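Local coordinates for DIR1 protein (Arabidopsis thaliana, PDB 2RKN), which binds lysophospholipid in a hydrophobic cavity and is required for long-distance signalling in systemic acquired resistance, probably as a lipid transfer protein, at residues T25-P30 with K67-A72. Numbering follows the deposited sequence. Where two conformers were deposited one is given.
Sequences TSPSQP and KQCGLA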
# COMPACT_ATOMS: atom_id res chain seq x y z
N THR A 25 6.44 -4.61 -9.09
CA THR A 25 7.39 -3.68 -9.70
C THR A 25 7.73 -2.58 -8.69
O THR A 25 7.06 -2.45 -7.67
CB THR A 25 6.83 -3.02 -10.91
OG1 THR A 25 5.49 -2.54 -10.64
CG2 THR A 25 6.75 -3.99 -12.13
N SER A 26 8.77 -1.81 -9.01
CA SER A 26 9.25 -0.76 -8.12
C SER A 26 8.12 0.29 -8.00
O SER A 26 7.37 0.48 -8.95
CB SER A 26 10.53 -0.17 -8.72
OG SER A 26 11.14 0.72 -7.82
N PRO A 27 7.94 0.87 -6.80
CA PRO A 27 6.81 1.83 -6.67
C PRO A 27 6.95 3.07 -7.50
O PRO A 27 8.04 3.64 -7.64
CB PRO A 27 6.79 2.15 -5.19
CG PRO A 27 8.17 1.84 -4.67
CD PRO A 27 8.67 0.66 -5.55
N SER A 28 5.82 3.51 -8.06
CA SER A 28 5.84 4.72 -8.85
C SER A 28 5.91 5.91 -7.97
O SER A 28 5.49 5.87 -6.76
CB SER A 28 4.53 4.78 -9.68
OG SER A 28 3.41 5.10 -8.89
N GLN A 29 6.38 7.01 -8.56
CA GLN A 29 6.35 8.31 -7.87
C GLN A 29 4.99 8.69 -7.29
O GLN A 29 4.89 9.00 -6.10
CB GLN A 29 6.89 9.43 -8.77
CG GLN A 29 7.06 10.72 -7.99
CD GLN A 29 7.80 10.49 -6.69
OE1 GLN A 29 7.20 10.59 -5.59
NE2 GLN A 29 9.11 10.19 -6.79
N PRO A 30 3.93 8.66 -8.11
CA PRO A 30 2.56 8.92 -7.59
C PRO A 30 2.12 8.00 -6.42
O PRO A 30 1.51 8.49 -5.44
CB PRO A 30 1.69 8.73 -8.82
CG PRO A 30 2.58 9.09 -9.95
CD PRO A 30 3.88 8.41 -9.57
N LYS A 67 9.17 1.98 3.45
CA LYS A 67 10.64 1.98 3.39
C LYS A 67 11.08 2.08 1.95
O LYS A 67 11.93 2.88 1.65
CB LYS A 67 11.30 0.75 4.10
CG LYS A 67 12.87 0.67 4.11
CD LYS A 67 13.37 -0.79 4.42
CE LYS A 67 14.87 -0.94 4.46
NZ LYS A 67 15.32 -0.83 5.91
N GLN A 68 10.43 1.33 1.04
CA GLN A 68 10.83 1.41 -0.39
C GLN A 68 10.69 2.80 -0.94
O GLN A 68 11.47 3.24 -1.76
CB GLN A 68 10.00 0.48 -1.29
CG GLN A 68 10.51 -0.90 -1.38
CD GLN A 68 10.08 -1.52 -2.73
OE1 GLN A 68 9.01 -2.10 -2.86
NE2 GLN A 68 10.92 -1.30 -3.75
N CYS A 69 9.72 3.53 -0.42
CA CYS A 69 9.43 4.88 -0.85
C CYS A 69 10.29 5.92 -0.13
O CYS A 69 10.16 7.11 -0.42
CB CYS A 69 7.94 5.16 -0.67
SG CYS A 69 6.82 4.43 -1.92
N GLY A 70 11.15 5.48 0.77
CA GLY A 70 12.05 6.42 1.44
C GLY A 70 11.35 7.21 2.53
O GLY A 70 11.85 8.25 2.98
N LEU A 71 10.19 6.72 2.97
CA LEU A 71 9.51 7.35 4.06
C LEU A 71 10.31 7.00 5.31
O LEU A 71 11.06 6.00 5.30
CB LEU A 71 8.03 6.94 4.11
CG LEU A 71 7.34 7.44 2.82
CD1 LEU A 71 5.88 6.97 2.63
CD2 LEU A 71 7.39 8.96 2.77
N ALA A 72 10.18 7.83 6.35
CA ALA A 72 10.95 7.65 7.61
C ALA A 72 10.18 6.76 8.54
O ALA A 72 10.76 6.01 9.33
CB ALA A 72 11.26 9.00 8.28
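Pro-27 presents its pyrrolidine ring to Gln-68 and Cys-69, and the whole contact is made by these three side chains, with no hydrogen bond between the segments. Traced round the ring, CB of Pro-27 lies 4.0 Å from Cys-69 SG. CG of Pro-27 is equally close to that sulfur, and 4.1 Å from Gln-68 CB, so it faces both the tip of Cys-69 and the base of Gln-68. Beyond it, CD of Pro-27 meets the amide end of Gln-68, with NE2 at 3.5 Å and OE1 of the same amide at 3.9 Å. Gln-68 reaches this place because its CG stands anti to the carbonyl carbon (chi1 -87°) and the chain then runs on extended (chi2 -153°), carrying the amide out to Pro-27 CD, while CB gives the ring an apolar partner. A long polar residue suits the last turn of helix 59-68 here, since the contact lies at the surface.

In the disulfide-bonded, all-helical fold of plant lipid transfer proteins, this is where the loop leading into helix 29-35 meets the end of helix 59-68. Cys-69, just past helix 59-68, is tied covalently to helix 29-35 through its disulfide with Cys-32, and Pro-27, which also touches Cys-32, packs beside that bridge with an apolar, conformationally restricted ring. Next, Gly-70 takes a positive phi (78°) easily, having no side chain, and ends the helix in a Schellman motif; its N bonds to Lys-67 O at 2.9 Å. On the other segment Ser-28 is the N-cap of helix 29-35: its short hydroxyl side chain lets OG reach forward to cap Cys-31 N in the first turn, and the same oxygen is also hydrogen-bonded to Glu-14. The Cys-69 side chain is about 8 Å from a bound lysolipid.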